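Local coordinates for protein alpha-tubulin N-acetyltransferase (Danio rerio, PDB 4H6U) that catalyses transfer of an acetyl group from acetyl coenzyme A to a lysine side chain of alpha-tubulin, at residues 117-122 with 136-141; 103-108 with 175-180. The protein carries 1 engineered substitution. One frame throughout, in Å; residues are numbered along the deposited sequence.

Overall arrangement
Interaction 1 lies in the middle of the GNAT acetyltransferase fold, its centre about 3 Å from that of the chain. It packs strand 117-124 on helix 133-145, two members of a beta-alpha-beta unit completed by strand 153-155, and contributes Leu120, Ala121 and Phe122 to the acetyl coenzyme A pocket. Interaction 2 is peripheral, about 23 Å from the chain centre, and ties the end of strand 102-105 to the loop before strand 181-182. Along the chain, interaction 1 is nested within the loop that interaction 2 closes. Their centres are 21 Å apart and their nearest atoms about 8 Å, so they do not touch; the Asn179 side chain is about 13 Å from the bound acetyl coenzyme A.

Interaction 1 (117-122 with 136-141); sequences LCVLAF and ELFDFM. Engineered in segment 117-122: Ala121 (natural residue Asp). With ACO (acetyl coenzyme *a), chain C.
Phe122 reaches from strand 117-122 to Leu137 and Phe138 on the helix while one face of its ring packs against acetyl coenzyme A. CB lies 3.8 Å from the acetyl oxygen O of acetyl coenzyme A and also near C2P. CG, anti to the backbone N (chi1 -164°), is set on the helix side of CB. Beyond it the ring lies flat beneath the pantothenate methyl CEP, which sits 3.5 Å above the plane, over the centre, in contact with all six ring carbons. Toward the tip, CE1 approaches Leu137 CB at 4.3 Å and CZ approaches Phe138 CB at 4.2 Å, both obliquely. A flat, wide ring suits this place because it can serve ligand and helix together. An alanine here would probably leave CEP without its aromatic platform and open a gap beside the CB atoms of Leu137 and Phe138.

Farther back along the strand, Val119 CG2 meets the edge of the Phe138 ring, 4.1 Å from CE1, and Leu117 CD2 lies 4.1 Å from Met141 SD, the thioether chain bending at chi2 and chi3. Leu120 and Ala121 form a classic beta bulge facing Lys96; Ala121, engineered from Asp, brings its CA to 3.1 Å from the acetyl O. Strand and helix, elements of the GNAT beta-alpha-beta unit, are thus joined by apolar side chains alone, so the fit depends on shape and burial rather than on directional bonds.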
# COMPACT_ATOMS: atom_id res chain seq x y z
N LEU A 117 15.07 -6.36 1.47
CA LEU A 117 13.63 -6.49 1.50
C LEU A 117 13.17 -6.48 2.95
O LEU A 117 13.78 -7.14 3.79
CB LEU A 117 13.22 -7.82 0.84
CG LEU A 117 11.72 -7.93 0.61
CD1 LEU A 117 11.35 -6.98 -0.51
CD2 LEU A 117 11.34 -9.35 0.25
N CYS A 118 12.15 -5.69 3.26
CA CYS A 118 11.70 -5.58 4.65
C CYS A 118 10.29 -6.07 4.77
O CYS A 118 9.47 -5.88 3.87
CB CYS A 118 11.74 -4.14 5.13
SG CYS A 118 13.31 -3.38 4.98
N VAL A 119 9.99 -6.63 5.93
CA VAL A 119 8.60 -6.88 6.29
C VAL A 119 8.06 -5.63 6.95
O VAL A 119 8.67 -5.13 7.90
CB VAL A 119 8.42 -8.08 7.22
CG1 VAL A 119 6.93 -8.24 7.56
CG2 VAL A 119 8.98 -9.32 6.58
N LEU A 120 6.97 -5.09 6.41
CA LEU A 120 6.36 -3.84 6.88
C LEU A 120 5.07 -4.06 7.67
O LEU A 120 4.70 -3.25 8.50
CB LEU A 120 6.12 -2.91 5.68
CG LEU A 120 7.40 -2.64 4.86
CD1 LEU A 120 7.17 -1.88 3.57
CD2 LEU A 120 8.37 -1.89 5.71
N ALA A 121 4.31 -5.10 7.32
CA ALA A 121 3.07 -5.41 8.04
C ALA A 121 2.76 -6.88 7.88
O ALA A 121 2.99 -7.47 6.80
CB ALA A 121 1.92 -4.55 7.53
N PHE A 122 2.26 -7.48 8.95
CA PHE A 122 1.99 -8.91 8.98
C PHE A 122 0.86 -9.17 10.00
O PHE A 122 0.96 -8.76 11.16
CB PHE A 122 3.25 -9.66 9.38
CG PHE A 122 3.20 -11.13 9.08
CD1 PHE A 122 2.29 -11.65 8.17
CD2 PHE A 122 4.06 -11.99 9.72
CE1 PHE A 122 2.25 -13.00 7.90
CE2 PHE A 122 4.01 -13.35 9.47
CZ PHE A 122 3.12 -13.85 8.54
N GLU A 136 1.97 -20.04 6.05
CA GLU A 136 1.66 -20.20 4.63
C GLU A 136 1.96 -18.90 3.87
O GLU A 136 2.58 -18.94 2.83
CB GLU A 136 0.20 -20.67 4.40
CG GLU A 136 -0.03 -21.13 2.98
CD GLU A 136 -1.41 -21.70 2.71
OE1 GLU A 136 -2.34 -21.52 3.53
OE2 GLU A 136 -1.58 -22.28 1.62
N LEU A 137 1.55 -17.74 4.38
CA LEU A 137 1.84 -16.47 3.70
C LEU A 137 3.32 -16.16 3.60
O LEU A 137 3.81 -15.72 2.55
CB LEU A 137 1.20 -15.30 4.44
CG LEU A 137 -0.00 -14.70 3.75
CD1 LEU A 137 -0.41 -13.43 4.46
CD2 LEU A 137 0.28 -14.42 2.26
N PHE A 138 4.01 -16.30 4.74
CA PHE A 138 5.41 -15.97 4.81
C PHE A 138 6.17 -16.90 3.84
O PHE A 138 6.93 -16.44 2.99
CB PHE A 138 5.89 -16.11 6.27
CG PHE A 138 7.19 -15.43 6.57
CD1 PHE A 138 7.31 -14.05 6.56
CD2 PHE A 138 8.31 -16.18 6.90
CE1 PHE A 138 8.54 -13.41 6.85
CE2 PHE A 138 9.55 -15.57 7.21
CZ PHE A 138 9.65 -14.17 7.18
N ASP A 139 5.90 -18.18 3.90
CA ASP A 139 6.54 -19.12 2.96
C ASP A 139 6.27 -18.75 1.49
O ASP A 139 7.18 -18.76 0.68
CB ASP A 139 6.08 -20.56 3.22
CG ASP A 139 6.71 -21.17 4.47
OD1 ASP A 139 7.62 -20.55 5.06
OD2 ASP A 139 6.30 -22.30 4.84
N PHE A 140 5.04 -18.37 1.16
CA PHE A 140 4.76 -17.98 -0.20
C PHE A 140 5.61 -16.76 -0.63
O PHE A 140 6.19 -16.75 -1.73
CB PHE A 140 3.27 -17.68 -0.38
CG PHE A 140 2.89 -17.39 -1.80
CD1 PHE A 140 2.44 -18.39 -2.63
CD2 PHE A 140 3.06 -16.11 -2.33
CE1 PHE A 140 2.11 -18.14 -3.97
CE2 PHE A 140 2.75 -15.83 -3.66
CZ PHE A 140 2.28 -16.85 -4.50
N MET A 141 5.73 -15.77 0.24
CA MET A 141 6.52 -14.57 -0.06
C MET A 141 8.01 -14.94 -0.25
O MET A 141 8.64 -14.54 -1.21
CB MET A 141 6.33 -13.52 1.05
CG MET A 141 7.13 -12.22 0.88
SD MET A 141 8.81 -12.32 1.57
CE MET A 141 8.47 -12.56 3.29
N1A ACO C . 1.61 -15.73 21.27
C2A ACO C . 2.89 -16.10 20.91
N3A ACO C . 3.30 -16.50 19.72
C4A ACO C . 2.29 -16.60 18.75
C5A ACO C . 0.94 -16.29 19.00
C6A ACO C . 0.63 -15.84 20.33
N6A ACO C . -0.61 -15.48 20.74
N7A ACO C . 0.21 -16.51 17.79
C8A ACO C . 1.12 -16.97 16.86
N9A ACO C . 2.40 -17.04 17.46
C1B ACO C . 3.69 -17.45 16.94
C2B ACO C . 4.32 -18.57 17.75
O2B ACO C . 5.70 -18.68 17.50
C3B ACO C . 3.59 -19.78 17.04
O3B ACO C . 4.20 -20.92 17.19
P3B ACO C . 3.55 -21.93 18.58
O7A ACO C . 4.46 -23.10 18.34
O8A ACO C . 3.91 -21.01 19.72
O9A ACO C . 2.10 -22.07 18.26
C4B ACO C . 3.61 -19.35 15.60
O4B ACO C . 3.54 -17.89 15.61
C5B ACO C . 2.43 -20.00 14.87
O5B ACO C . 2.65 -20.18 13.52
P1A ACO C . 1.43 -19.73 12.48
O1A ACO C . 1.96 -20.06 11.14
O2A ACO C . 0.09 -20.23 13.00
O3A ACO C . 1.42 -18.07 12.59
P2A ACO C . 0.10 -17.22 12.62
O4A ACO C . -0.78 -17.43 11.43
O5A ACO C . -0.50 -17.00 13.96
O6A ACO C . 0.75 -15.58 12.14
CBP ACO C . 1.43 -13.54 13.11
CCP ACO C . 1.77 -15.00 12.86
CDP ACO C . 2.51 -12.82 13.94
CEP ACO C . 1.20 -12.80 11.75
CAP ACO C . 0.07 -13.55 13.88
OAP ACO C . 0.11 -14.19 15.13
C9P ACO C . -0.63 -12.16 13.90
O9P ACO C . -1.17 -11.78 12.89
N8P ACO C . -0.71 -11.21 14.86
C7P ACO C . -0.25 -11.15 16.16
C6P ACO C . -0.20 -9.63 16.69
C5P ACO C . 0.26 -8.50 15.69
O5P ACO C . -0.18 -7.34 15.77
N4P ACO C . 1.23 -8.82 14.68
C3P ACO C . 1.81 -7.86 13.65
C2P ACO C . 3.31 -8.07 13.16
S1P ACO C . 4.64 -6.65 13.31
C ACO C . 4.91 -6.05 11.64
O ACO C . 4.05 -6.25 10.87
CH3 ACO C . 6.33 -6.07 11.12

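Interaction 2 (103-108 with 175-180); sequences FLLDQR and VPQVNN
Gln177 and Leu105 are joined by a pair of hydrogen bonds in which a side-chain amide takes the place of a neighbouring strand. This ties the hairpin of strands 102-105 and 111-114 to the loop before strand 181-182 in the GNAT domain. Leu105 N donates to Gln177 OE1 over 2.8 Å in a nearly straight bond (176°), and Gln177 NE2 returns one to Leu105 O over 2.7 Å. Both use a lone pair in the carbonyl plane. Glutamine suits the place because its amide carries donor and acceptor side by side. A bend at chi2 (-62°) turns its CD toward Leu105. NE2 has a second acceptor, Val175 O at 3.0 Å, which it meets from above the carbonyl plane; with OE1 engaged too, the amide is held against rotation.

Two waters extend the polar link. One accepts from Phe103 N and Asn179 ND2, while OD1 of that asparagine accepts from Phe181 N. The other donates to Asp106 O and Pro176 O. The Asp106 side chain leaves the backbone away from the loop and forms an Asx turn, OD1 accepting from Arg108 N and also from Ala110 N, which shapes the chain leaving the strand.

Packing fills in around these bonds. Leu104 CD2 lies 3.7 Å from Gln177 OE1 and also close to Asn179 ND2, with Phe187 adding to the cover of this buried leucine. Val175, branched at CB, sets one methyl against the backbone of the turn and the other against a side chain: CG1 comes within 3.5 Å of Asp106 O, and CG2 rests 4.0 Å from Gln107 CG.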
# COMPACT_ATOMS: atom_id res chain seq x y z
N PHE A 103 20.21 2.48 7.06
CA PHE A 103 21.55 2.68 7.60
C PHE A 103 21.69 1.79 8.80
O PHE A 103 21.12 2.05 9.86
CB PHE A 103 21.74 4.13 8.02
CG PHE A 103 21.69 5.07 6.88
CD1 PHE A 103 22.86 5.55 6.32
CD2 PHE A 103 20.47 5.43 6.32
CE1 PHE A 103 22.83 6.43 5.24
CE2 PHE A 103 20.43 6.32 5.23
CZ PHE A 103 21.61 6.81 4.69
N LEU A 104 22.41 0.70 8.64
CA LEU A 104 22.42 -0.31 9.68
C LEU A 104 23.77 -0.38 10.36
O LEU A 104 24.77 0.03 9.80
CB LEU A 104 22.15 -1.68 9.08
CG LEU A 104 20.79 -1.95 8.45
CD1 LEU A 104 20.83 -3.34 7.81
CD2 LEU A 104 19.64 -1.84 9.45
N LEU A 105 23.77 -0.94 11.56
CA LEU A 105 25.00 -1.27 12.26
C LEU A 105 25.27 -2.76 12.09
O LEU A 105 24.34 -3.55 12.11
CB LEU A 105 24.87 -0.93 13.75
CG LEU A 105 24.54 0.53 14.06
CD1 LEU A 105 24.48 0.73 15.56
CD2 LEU A 105 25.57 1.46 13.42
N ASP A 106 26.52 -3.15 11.90
CA ASP A 106 26.79 -4.58 11.81
C ASP A 106 27.17 -5.18 13.16
O ASP A 106 26.88 -4.61 14.19
CB ASP A 106 27.82 -4.87 10.74
CG ASP A 106 29.17 -4.36 11.08
OD1 ASP A 106 29.53 -4.28 12.28
OD2 ASP A 106 29.92 -4.10 10.13
N GLN A 107 27.74 -6.38 13.17
CA GLN A 107 28.01 -7.07 14.43
C GLN A 107 29.08 -6.38 15.25
O GLN A 107 29.10 -6.57 16.46
CB GLN A 107 28.44 -8.51 14.16
CG GLN A 107 27.29 -9.32 13.57
CD GLN A 107 27.71 -10.30 12.50
OE1 GLN A 107 28.37 -9.93 11.52
NE2 GLN A 107 27.32 -11.55 12.67
N ARG A 108 29.98 -5.64 14.62
CA ARG A 108 31.05 -4.95 15.36
C ARG A 108 30.72 -3.46 15.46
O ARG A 108 31.55 -2.67 15.90
CB ARG A 108 32.40 -5.15 14.67
N VAL A 175 21.10 -8.50 15.68
CA VAL A 175 22.20 -7.58 15.67
C VAL A 175 21.62 -6.23 15.99
O VAL A 175 20.90 -5.65 15.18
CB VAL A 175 22.89 -7.54 14.34
CG1 VAL A 175 24.07 -6.61 14.40
CG2 VAL A 175 23.32 -8.96 13.94
N PRO A 176 21.92 -5.73 17.19
CA PRO A 176 21.28 -4.52 17.72
C PRO A 176 21.38 -3.37 16.77
O PRO A 176 22.41 -3.17 16.15
CB PRO A 176 22.07 -4.23 19.00
CG PRO A 176 22.68 -5.52 19.38
CD PRO A 176 22.95 -6.26 18.10
N GLN A 177 20.27 -2.67 16.62
CA GLN A 177 20.17 -1.50 15.77
C GLN A 177 19.63 -0.34 16.58
O GLN A 177 19.15 -0.53 17.69
CB GLN A 177 19.22 -1.78 14.61
CG GLN A 177 19.63 -2.94 13.79
CD GLN A 177 20.97 -2.71 13.15
OE1 GLN A 177 21.27 -1.59 12.71
NE2 GLN A 177 21.77 -3.77 13.03
N VAL A 178 19.68 0.85 16.02
CA VAL A 178 19.07 2.00 16.68
C VAL A 178 17.97 2.62 15.82
O VAL A 178 17.38 3.61 16.19
CB VAL A 178 20.10 3.09 17.02
CG1 VAL A 178 21.09 2.57 18.05
CG2 VAL A 178 20.80 3.59 15.73
N ASN A 179 17.66 1.99 14.71
CA ASN A 179 16.70 2.56 13.78
C ASN A 179 15.35 1.83 13.68
O ASN A 179 14.65 2.00 12.68
CB ASN A 179 17.32 2.60 12.40
CG ASN A 179 17.36 1.24 11.77
OD1 ASN A 179 17.14 0.21 12.43
ND2 ASN A 179 17.65 1.21 10.47
N ASN A 180 14.96 1.05 14.70
CA ASN A 180 13.63 0.39 14.72
C ASN A 180 13.43 -0.82 13.82
O ASN A 180 12.33 -1.38 13.79
CB ASN A 180 12.52 1.38 14.36
CG ASN A 180 12.36 2.46 15.38
OD1 ASN A 180 12.17 3.63 15.03
ND2 ASN A 180 12.41 2.10 16.66
O HOH W 1 17.91 3.67 8.45
O HOH W 2 25.30 -3.57 16.12